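Local structure of Co-chaperone DjlA N-terminal domain-containing protein (2H5N) at residues Ala20-Met24 and Ala72-Ile76; Glu39-Met43 and Tyr90-Met95. The protein is of unknown function but binds a magnesium ion and belongs to the TerB-like family of all-helical proteins related to tellurite-resistance protein TerB. All coordinates share one frame; numbering follows the deposited sequence.

Both contacts are buried helix pairs on opposite sides of the centre of an all-helical chain, and they share no helix. Contact 1 sets helix 15-30 against helix 69-77 and is wholly apolar; contact 2 sets helix 37-47 against helix 81-94 and adds a hydrogen bond and a bridging water to its apolar packing. Each of contact 1's helices is followed in the chain by one of contact 2's, so the segments alternate along the sequence. Ile21 and Ile22 pack on Tyr90, with Ile22 also reaching Met43, which fuses the two contacts into one core. The polar end of contact 2 approaches the magnesium ion; contact 1 borders the second subunit and contact 2 the third.

Contact 1. Residues Ala20-Met24 and Ala72-Ile76; sequences AIIKM and AVALI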
ATOM      1  N   ALA A  20       4.872 -11.697 -13.180  1.00 18.75           N
ATOM      2  CA  ALA A  20       4.319 -10.485 -13.805  1.00 18.78           C
ATOM      3  C   ALA A  20       2.803 -10.380 -13.705  1.00 19.31           C
ATOM      4  O   ALA A  20       2.258  -9.293 -13.421  1.00 18.47           O
ATOM      5  CB  ALA A  20       4.775 -10.385 -15.279  1.00 18.59           C
ATOM      6  N   ILE A  21       2.121 -11.499 -13.985  1.00 19.33           N
ATOM      7  CA  ILE A  21       0.671 -11.582 -13.867  1.00 19.63           C
ATOM      8  C   ILE A  21       0.197 -11.216 -12.460  1.00 18.83           C
ATOM      9  O   ILE A  21      -0.657 -10.328 -12.276  1.00 19.76           O
ATOM     10  CB  ILE A  21       0.159 -13.003 -14.269  1.00 20.55           C
ATOM     11  CG1 ILE A  21       0.378 -13.204 -15.795  1.00 20.21           C
ATOM     12  CG2 ILE A  21      -1.340 -13.219 -13.834  1.00 17.73           C
ATOM     13  CD1 ILE A  21       0.204 -14.628 -16.272  1.00 20.62           C
ATOM     14  N   ILE A  22       0.788 -11.860 -11.472  1.00 18.51           N
ATOM     15  CA  ILE A  22       0.424 -11.603 -10.087  1.00 19.45           C
ATOM     16  C   ILE A  22       0.778 -10.163  -9.602  1.00 18.44           C
ATOM     17  O   ILE A  22       0.006  -9.573  -8.856  1.00 18.94           O
ATOM     18  CB  ILE A  22       0.852 -12.782  -9.118  1.00 19.97           C
ATOM     19  CG1 ILE A  22       0.013 -12.727  -7.852  1.00 22.31           C
ATOM     20  CG2 ILE A  22       2.322 -12.745  -8.721  1.00 21.12           C
ATOM     21  CD1 ILE A  22      -1.472 -13.058  -8.073  1.00 21.85           C
ATOM     22  N   LYS A  23       1.877  -9.588 -10.099  1.00 17.27           N
ATOM     23  CA  LYS A  23       2.252  -8.179  -9.846  1.00 17.48           C
ATOM     24  C   LYS A  23       1.220  -7.185 -10.457  1.00 17.00           C
ATOM     25  O   LYS A  23       0.881  -6.150  -9.857  1.00 17.51           O
ATOM     26  CB  LYS A  23       3.671  -7.931 -10.412  1.00 17.79           C
ATOM     27  CG  LYS A  23       4.327  -6.546 -10.196  1.00 16.21           C
ATOM     28  CD  LYS A  23       4.516  -6.252  -8.694  1.00 17.97           C
ATOM     29  CE  LYS A  23       5.588  -5.197  -8.382  1.00 19.01           C
ATOM     30  NZ  LYS A  23       6.368  -5.490  -7.093  1.00 20.22           N
ATOM     31  N   MET A  24       0.693  -7.518 -11.624  1.00 16.54           N
ATOM     32  CA  MET A  24      -0.360  -6.690 -12.226  1.00 17.38           C
ATOM     33  C   MET A  24      -1.644  -6.722 -11.395  1.00 16.71           C
ATOM     34  O   MET A  24      -2.269  -5.691 -11.171  1.00 16.97           O
ATOM     35  CB  MET A  24      -0.592  -7.056 -13.707  1.00 16.95           C
ATOM     36  CG  MET A  24       0.645  -6.719 -14.629  1.00 17.82           C
ATOM     37  SD  MET A  24       1.010  -4.935 -14.743  1.00 12.34           S
ATOM     38  CE  MET A  24       2.174  -4.752 -13.367  1.00 16.00           C
ATOM     39  N   ALA A  72       7.018  -6.064 -15.150  1.00 18.98           N
ATOM     40  CA  ALA A  72       5.856  -6.962 -15.351  1.00 18.40           C
ATOM     41  C   ALA A  72       5.060  -6.523 -16.578  1.00 17.62           C
ATOM     42  O   ALA A  72       4.607  -7.338 -17.361  1.00 18.21           O
ATOM     43  CB  ALA A  72       4.959  -6.989 -14.086  1.00 17.14           C
ATOM     44  N   VAL A  73       4.871  -5.219 -16.734  1.00 17.69           N
ATOM     45  CA  VAL A  73       4.194  -4.663 -17.920  1.00 16.82           C
ATOM     46  C   VAL A  73       4.896  -5.093 -19.228  1.00 17.06           C
ATOM     47  O   VAL A  73       4.256  -5.648 -20.135  1.00 17.38           O
ATOM     48  CB  VAL A  73       4.111  -3.112 -17.861  1.00 17.11           C
ATOM     49  CG1 VAL A  73       3.594  -2.522 -19.209  1.00 16.08           C
ATOM     50  CG2 VAL A  73       3.237  -2.609 -16.631  1.00 15.89           C
ATOM     51  N   ALA A  74       6.204  -4.831 -19.327  1.00 17.42           N
ATOM     52  CA  ALA A  74       7.050  -5.299 -20.474  1.00 17.83           C
ATOM     53  C   ALA A  74       6.867  -6.804 -20.767  1.00 19.03           C
ATOM     54  O   ALA A  74       6.744  -7.230 -21.934  1.00 18.41           O
ATOM     55  CB  ALA A  74       8.502  -5.010 -20.180  1.00 16.86           C
ATOM     56  N   LEU A  75       6.859  -7.609 -19.696  1.00 19.33           N
ATOM     57  CA  LEU A  75       6.713  -9.073 -19.821  1.00 19.76           C
ATOM     58  C   LEU A  75       5.339  -9.515 -20.335  1.00 19.69           C
ATOM     59  O   LEU A  75       5.247 -10.443 -21.123  1.00 20.66           O
ATOM     60  CB  LEU A  75       6.983  -9.760 -18.477  1.00 19.62           C
ATOM     61  CG  LEU A  75       8.442  -9.800 -18.076  1.00 19.46           C
ATOM     62  CD1 LEU A  75       8.565 -10.152 -16.584  1.00 22.41           C
ATOM     63  CD2 LEU A  75       9.168 -10.821 -18.977  1.00 19.19           C
ATOM     64  N   ILE A  76       4.281  -8.825 -19.917  1.00 19.78           N
ATOM     65  CA  ILE A  76       2.905  -9.118 -20.376  1.00 19.69           C
ATOM     66  C   ILE A  76       2.708  -8.562 -21.797  1.00 19.53           C
ATOM     67  O   ILE A  76       2.131  -9.220 -22.695  1.00 19.37           O
ATOM     68  CB  ILE A  76       1.844  -8.452 -19.449  1.00 18.74           C
ATOM     69  CG1 ILE A  76       1.897  -8.976 -18.006  1.00 20.20           C
ATOM     70  CG2 ILE A  76       0.453  -8.630 -20.005  1.00 19.09           C
ATOM     71  CD1 ILE A  76       1.897 -10.491 -17.876  1.00 21.94           C
TER
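Ala20 and Ala72 meet methyl to methyl where helix 15-30 passes helix 69-77, with Ala20 CB and Ala72 CB 3.6 Å apart. Each methyl also lies close to the alpha carbon of the other residue, and Ala20 CA comes within 4.1 Å of Ala72 CA. Alanine suits this spot because it has nothing beyond CB to hold the backbones apart. The segment axes approach to 9.0 Å, and their directions differ by 122°, so the backbones diverge from the alanine pair, and longer side chains, Met24 and Ile76, span the widening separation. One turn beyond Ala20 comes Met24. Its CG stands beside the backbone N (chi1 -66°), and two further bends curl the unbranched chain round so that Met24 CE touches Ala72 CB at 3.6 Å. The sulfur meets the valine next door, with Met24 SD 3.7 Å from Val73 CG2 and the two side chains crossing at about a right angle. On the other helix, Ile76 sends CD1 to 3.7 Å from Ile21 CG1, and the same methyl reaches Ala20 CB at 3.9 Å. Lys23 lends only its inner methylenes to this surface, passing Ala72 CB before its amino group turns off to bond the carbonyls of Ser64 and Ile67. Cys116 of helix 103-116 touches both Met24 and Ile76, while Val73 packs on Val73 of the second subunit. No hydrogen bond joins the segments. Their pairing therefore rests on the fit of alkyl groups and one thioether, and burying them from water favours it.

Contact 2. Residues Glu39-Met43 and Tyr90-Met95; sequences EIAVM and YLGVIM
Tyr90 OH donates a hydrogen bond of 2.8 Å to Met43 O, tying the side chain of one helix to the backbone of the other. The hydroxyl reaches the carbonyl oxygen at a C=O...O angle of 118°, tilted out of the carbonyl plane. A chi1 of 169° swings the Tyr90 ring away from its own backbone N and toward helix 37-47, and the edge-to-face contact with Phe50 confines it. Ile94 fills the middle of the contact. Ile94 CD1 lies over one face of the Tyr90 ring, toward the rim, and meets Met43 CG at 3.8 Å. A branched alkyl chain serves well here, since Ile94 CG2 also packs against Glu39 O at 3.7 Å. Within the helical TerB-like fold the axes of segments 39-43 and 90-94 run roughly antiparallel, at 150°, and approach to 9.5 Å. Val42 extends the apolar seam, its CG1 3.9 Å from Ile94 CA. At the far end Glu39 carries its carboxylate across the Met95 side chain at a slant, with Glu39 OE2 3.5 Å from Met95 CG. A water bridges the two residues, donating to Glu39 OE2 and to Met95 O, each at 2.9 Å. The Glu39 side chain lies about 4 Å from the magnesium ion, whose site is formed by Val29, Asp32 and Lys34; a carboxylate there would probably favour the cation electrostatically. Met43 also packs on Pro37 of the third subunit.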
ATOM      1  N   GLU A  39     -11.665  -9.973  -2.899  1.00 24.71           N
ATOM      2  CA  GLU A  39     -10.917  -9.764  -4.160  1.00 23.89           C
ATOM      3  C   GLU A  39      -9.561 -10.511  -4.165  1.00 23.97           C
ATOM      4  O   GLU A  39      -9.149 -11.081  -5.182  1.00 24.26           O
ATOM      5  CB  GLU A  39     -10.651  -8.278  -4.360  1.00 23.88           C
ATOM      6  CG  GLU A  39     -11.826  -7.478  -4.937  1.00 23.31           C
ATOM      7  CD  GLU A  39     -11.500  -5.994  -5.148  1.00 24.10           C
ATOM      8  OE1 GLU A  39     -10.351  -5.518  -4.865  1.00 25.49           O
ATOM      9  OE2 GLU A  39     -12.424  -5.279  -5.596  1.00 23.32           O
ATOM     10  N   ILE A  40      -8.868 -10.456  -3.029  1.00 23.23           N
ATOM     11  CA  ILE A  40      -7.578 -11.144  -2.824  1.00 23.14           C
ATOM     12  C   ILE A  40      -7.685 -12.685  -2.924  1.00 22.37           C
ATOM     13  O   ILE A  40      -6.817 -13.340  -3.505  1.00 21.98           O
ATOM     14  CB  ILE A  40      -6.901 -10.720  -1.487  1.00 23.66           C
ATOM     15  CG1 ILE A  40      -6.841  -9.184  -1.346  1.00 23.37           C
ATOM     16  CG2 ILE A  40      -5.511 -11.396  -1.333  1.00 21.85           C
ATOM     17  CD1 ILE A  40      -6.195  -8.470  -2.538  1.00 24.60           C
ATOM     18  N   ALA A  41      -8.745 -13.247  -2.365  1.00 21.89           N
ATOM     19  CA  ALA A  41      -9.003 -14.681  -2.469  1.00 22.16           C
ATOM     20  C   ALA A  41      -9.290 -15.156  -3.914  1.00 21.74           C
ATOM     21  O   ALA A  41      -8.805 -16.218  -4.330  1.00 22.03           O
ATOM     22  CB  ALA A  41     -10.158 -15.060  -1.541  1.00 22.52           C
ATOM     23  N   VAL A  42     -10.093 -14.393  -4.663  1.00 21.39           N
ATOM     24  CA  VAL A  42     -10.350 -14.678  -6.093  1.00 21.31           C
ATOM     25  C   VAL A  42      -9.036 -14.585  -6.846  1.00 21.34           C
ATOM     26  O   VAL A  42      -8.720 -15.461  -7.675  1.00 21.52           O
ATOM     27  CB  VAL A  42     -11.368 -13.695  -6.724  1.00 21.57           C
ATOM     28  CG1 VAL A  42     -11.591 -13.994  -8.223  1.00 21.31           C
ATOM     29  CG2 VAL A  42     -12.706 -13.783  -5.997  1.00 21.48           C
ATOM     30  N   MET A  43      -8.248 -13.552  -6.509  1.00 20.44           N
ATOM     31  CA  MET A  43      -6.908 -13.372  -7.101  1.00 20.37           C
ATOM     32  C   MET A  43      -6.059 -14.654  -6.934  1.00 21.31           C
ATOM     33  O   MET A  43      -5.516 -15.193  -7.908  1.00 21.36           O
ATOM     34  CB  MET A  43      -6.205 -12.130  -6.501  1.00 19.47           C
ATOM     35  CG  MET A  43      -4.838 -11.689  -7.156  1.00 20.41           C
ATOM     36  SD  MET A  43      -3.980 -10.397  -6.226  1.00 17.38           S
ATOM     37  CE  MET A  43      -3.234 -11.411  -4.987  1.00 20.75           C
ATOM     38  N   TYR A  90      -8.633 -12.750 -16.464  1.00 21.31           N
ATOM     39  CA  TYR A  90      -8.235 -12.942 -15.072  1.00 21.36           C
ATOM     40  C   TYR A  90      -8.335 -11.642 -14.273  1.00 21.32           C
ATOM     41  O   TYR A  90      -8.910 -11.601 -13.188  1.00 20.51           O
ATOM     42  CB  TYR A  90      -6.791 -13.469 -15.039  1.00 21.46           C
ATOM     43  CG  TYR A  90      -6.151 -13.465 -13.663  1.00 22.16           C
ATOM     44  CD1 TYR A  90      -6.678 -14.247 -12.632  1.00 19.30           C
ATOM     45  CD2 TYR A  90      -5.011 -12.674 -13.386  1.00 19.71           C
ATOM     46  CE1 TYR A  90      -6.107 -14.251 -11.388  1.00 20.33           C
ATOM     47  CE2 TYR A  90      -4.415 -12.695 -12.123  1.00 19.53           C
ATOM     48  CZ  TYR A  90      -4.969 -13.488 -11.126  1.00 21.19           C
ATOM     49  OH  TYR A  90      -4.422 -13.539  -9.849  1.00 22.10           O
ATOM     50  N   LEU A  91      -7.809 -10.558 -14.840  1.00 21.64           N
ATOM     51  CA  LEU A  91      -7.831  -9.299 -14.150  1.00 20.71           C
ATOM     52  C   LEU A  91      -9.275  -8.834 -13.990  1.00 21.97           C
ATOM     53  O   LEU A  91      -9.629  -8.296 -12.963  1.00 22.36           O
ATOM     54  CB  LEU A  91      -6.930  -8.274 -14.829  1.00 21.11           C
ATOM     55  CG  LEU A  91      -5.413  -8.534 -14.698  1.00 19.49           C
ATOM     56  CD1 LEU A  91      -4.675  -7.633 -15.645  1.00 19.10           C
ATOM     57  CD2 LEU A  91      -4.882  -8.359 -13.238  1.00 19.04           C
ATOM     58  N   GLY A  92     -10.113  -9.144 -14.977  1.00 21.94           N
ATOM     59  CA  GLY A  92     -11.475  -8.728 -14.997  1.00 21.88           C
ATOM     60  C   GLY A  92     -12.374  -9.426 -14.012  1.00 23.06           C
ATOM     61  O   GLY A  92     -13.326  -8.810 -13.506  1.00 23.79           O
ATOM     62  N   VAL A  93     -12.090 -10.696 -13.735  1.00 21.92           N
ATOM     63  CA  VAL A  93     -12.886 -11.434 -12.772  1.00 21.95           C
ATOM     64  C   VAL A  93     -12.497 -11.178 -11.322  1.00 22.55           C
ATOM     65  O   VAL A  93     -13.321 -11.420 -10.437  1.00 21.37           O
ATOM     66  CB  VAL A  93     -12.892 -12.969 -13.031  1.00 21.92           C
ATOM     67  CG1 VAL A  93     -13.238 -13.274 -14.496  1.00 19.80           C
ATOM     68  CG2 VAL A  93     -11.589 -13.580 -12.621  1.00 21.47           C
ATOM     69  N   ILE A  94     -11.266 -10.703 -11.068  1.00 22.44           N
ATOM     70  CA  ILE A  94     -10.824 -10.407  -9.687  1.00 23.80           C
ATOM     71  C   ILE A  94     -11.742  -9.411  -8.969  1.00 25.51           C
ATOM     72  O   ILE A  94     -12.131  -9.636  -7.812  1.00 25.28           O
ATOM     73  CB  ILE A  94      -9.348  -9.962  -9.619  1.00 23.95           C
ATOM     74  CG1 ILE A  94      -8.453 -11.175  -9.762  1.00 22.57           C
ATOM     75  CG2 ILE A  94      -9.033  -9.181  -8.299  1.00 22.53           C
ATOM     76  CD1 ILE A  94      -7.002 -10.831 -10.140  1.00 26.25           C
ATOM     77  N   MET A  95     -12.110  -8.329  -9.652  1.00 26.76           N
ATOM     78  CA  MET A  95     -12.919  -7.313  -9.001  1.00 29.10           C
ATOM     79  C   MET A  95     -14.429  -7.496  -9.222  1.00 30.53           C
ATOM     80  O   MET A  95     -15.226  -6.753  -8.651  1.00 32.07           O
ATOM     81  CB  MET A  95     -12.408  -5.889  -9.320  1.00 29.27           C
ATOM     82  CG  MET A  95     -10.965  -5.584  -8.797  1.00 26.65           C
ATOM     83  SD  MET A  95     -10.528  -3.896  -9.142  1.00 27.91           S
ATOM     84  CE  MET A  95     -10.709  -3.968 -10.909  1.00 26.72           C
TER
HETATM   85  O   HOH W   1     -15.215  -6.204  -5.778  1.00 57.87           O